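Local atomic coordinates of ribonuclease J (Methanolobus psychrophilus R15, PDB entry 5HAB), a protein that probably degrades RNA as an archaeal exoribonuclease of the beta-CASP family of metallo-beta-lactamase-fold hydrolases. Residues E418-M422 against L423-H427. The protein carries 1 engineered substitution. Numbering follows the deposited sequence.
Sequences ELLRM and LKPEH
L423 closes the last regular turn of helix 413-423 against L419, one turn back. L423 N donates to L419 O at 2.9 Å, an almost straight bond with 177° at the hydrogen, while the two side chains meet on the inner face through their CD1 methyls, L419 CD1 lying 3.6 Å from L423 CD1. In L419 a chi1 of 176° sets CG beside the carbonyl carbon, opposite the backbone N, which places CD1 against L423 CD1. The next backbone bond is poorer: K424 N to L420 O, 3.1 Å, is weak and bent to 131° at the hydrogen. K424 then leaves helical geometry with positive phi, and the chain swings P425 back over the helix end. There P425 CD rests 3.7 Å from L420 O and P425 CG 3.8 Å from L420 CD1, the two side chains lying roughly at right angles.

This inner side is closely packed: L420, L423 and P425 all rest on L225 of strand 222-228, with Y441 and M444 of helix 435-447 also touching L420. The outer side is looser. Exposed K424 lays its extended chain over R421 O, K424 CG 3.3 Å and K424 CE 3.6 Å from it. The partly exposed R421 makes a long, weak ion pair with E257 of the second subunit, and R421 and M422 also pack on E256 of that subunit. The helix terminus and its positive-phi exit, followed by a proline, lead into strand 427-431, outermost of its sheet within the chain, an alpha-to-beta connection that lays helix 413-423 against a sheet of the metallo-beta-lactamase fold.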
loop_
_atom_site.group_PDB
_atom_site.type_symbol
_atom_site.label_atom_id
_atom_site.label_comp_id
_atom_site.label_asym_id
_atom_site.label_seq_id
_atom_site.Cartn_x
_atom_site.Cartn_y
_atom_site.Cartn_z
ATOM N N GLU B 418 -4.133 -25.709 -13.056
ATOM C CA GLU B 418 -4.140 -27.163 -13.134
ATOM C C GLU B 418 -5.554 -27.743 -13.025
ATOM O O GLU B 418 -5.875 -28.731 -13.690
ATOM C CB GLU B 418 -3.226 -27.747 -12.056
ATOM C CG GLU B 418 -1.763 -27.353 -12.261
ATOM C CD GLU B 418 -0.792 -28.267 -11.542
ATOM O OE1 GLU B 418 0.432 -28.092 -11.731
ATOM O OE2 GLU B 418 -1.247 -29.163 -10.797
ATOM N N LEU B 419 -6.400 -27.132 -12.202
ATOM C CA LEU B 419 -7.801 -27.554 -12.120
ATOM C C LEU B 419 -8.460 -27.431 -13.492
ATOM O O LEU B 419 -9.175 -28.328 -13.947
ATOM C CB LEU B 419 -8.568 -26.724 -11.089
ATOM C CG LEU B 419 -10.071 -27.015 -10.986
ATOM C CD1 LEU B 419 -10.313 -28.444 -10.536
ATOM C CD2 LEU B 419 -10.757 -26.043 -10.046
ATOM N N LEU B 420 -8.200 -26.304 -14.144
ATOM C CA LEU B 420 -8.739 -26.026 -15.462
ATOM C C LEU B 420 -8.227 -27.054 -16.468
ATOM O O LEU B 420 -8.964 -27.486 -17.353
ATOM C CB LEU B 420 -8.359 -24.608 -15.891
ATOM C CG LEU B 420 -9.432 -23.748 -16.549
ATOM C CD1 LEU B 420 -10.741 -23.894 -15.800
ATOM C CD2 LEU B 420 -8.991 -22.298 -16.543
ATOM N N ARG B 421 -6.972 -27.471 -16.315
ATOM C CA ARG B 421 -6.408 -28.444 -17.249
ATOM C C ARG B 421 -6.934 -29.856 -16.998
ATOM O O ARG B 421 -6.990 -30.675 -17.915
ATOM C CB ARG B 421 -4.880 -28.453 -17.166
ATOM C CG ARG B 421 -4.201 -27.239 -17.784
ATOM C CD ARG B 421 -2.705 -27.479 -18.013
ATOM N NE ARG B 421 -2.380 -28.887 -18.242
ATOM C CZ ARG B 421 -1.832 -29.685 -17.328
ATOM N NH1 ARG B 421 -1.549 -29.212 -16.121
ATOM N NH2 ARG B 421 -1.572 -30.952 -17.621
ATOM N N MET B 422 -7.357 -30.129 -15.770
ATOM C CA MET B 422 -7.875 -31.449 -15.439
ATOM C C MET B 422 -9.351 -31.609 -15.813
ATOM O O MET B 422 -9.730 -32.581 -16.466
ATOM C CB MET B 422 -7.673 -31.731 -13.949
ATOM C CG MET B 422 -6.226 -32.026 -13.578
ATOM S SD MET B 422 -6.011 -32.503 -11.852
ATOM C CE MET B 422 -6.366 -30.954 -11.025
ATOM N N LEU B 423 -10.179 -30.653 -15.409
ATOM C CA LEU B 423 -11.614 -30.765 -15.642
ATOM C C LEU B 423 -11.991 -30.452 -17.085
ATOM O O LEU B 423 -13.050 -30.871 -17.554
ATOM C CB LEU B 423 -12.382 -29.843 -14.693
ATOM C CG LEU B 423 -12.496 -30.338 -13.252
ATOM C CD1 LEU B 423 -13.263 -29.337 -12.397
ATOM C CD2 LEU B 423 -13.170 -31.704 -13.227
ATOM N N LYS B 424 -11.114 -29.728 -17.777
ATOM C CA LYS B 424 -11.370 -29.248 -19.138
ATOM C C LYS B 424 -12.820 -28.798 -19.357
ATOM O O LYS B 424 -13.489 -29.269 -20.273
ATOM C CB LYS B 424 -10.994 -30.329 -20.154
ATOM C CG LYS B 424 -9.545 -30.789 -20.045
ATOM C CD LYS B 424 -9.232 -31.901 -21.037
ATOM C CE LYS B 424 -8.155 -32.835 -20.501
ATOM N NZ LYS B 424 -7.938 -34.007 -21.396
ATOM N N PRO B 425 -13.314 -27.886 -18.505
ATOM C CA PRO B 425 -14.727 -27.521 -18.637
ATOM C C PRO B 425 -15.036 -26.780 -19.934
ATOM O O PRO B 425 -14.193 -26.068 -20.475
ATOM C CB PRO B 425 -14.961 -26.622 -17.425
ATOM C CG PRO B 425 -13.645 -25.992 -17.183
ATOM C CD PRO B 425 -12.632 -27.066 -17.488
ATOM N N GLU B 426 -16.257 -26.955 -20.418
ATOM C CA GLU B 426 -16.713 -26.293 -21.627
ATOM C C GLU B 426 -16.999 -24.821 -21.344
ATOM O O GLU B 426 -16.789 -23.961 -22.197
ATOM C CB GLU B 426 -17.962 -26.996 -22.158
ATOM C CG GLU B 426 -18.514 -26.453 -23.455
ATOM C CD GLU B 426 -19.683 -27.279 -23.958
ATOM O OE1 GLU B 426 -19.983 -28.319 -23.331
ATOM O OE2 GLU B 426 -20.302 -26.889 -24.973
ATOM N N HIS B 427 -17.475 -24.548 -20.134
ATOM C CA HIS B 427 -17.767 -23.193 -19.689
ATOM C C HIS B 427 -17.221 -23.000 -18.282
ATOM O O HIS B 427 -17.279 -23.916 -17.464
ATOM C CB HIS B 427 -19.274 -22.914 -19.702
ATOM C CG HIS B 427 -19.901 -23.007 -21.058
ATOM N ND1 HIS B 427 -19.995 -21.928 -21.910
ATOM C CD2 HIS B 427 -20.486 -24.046 -21.699
ATOM C CE1 HIS B 427 -20.599 -22.301 -23.024
ATOM N NE2 HIS B 427 -20.907 -23.581 -22.923
#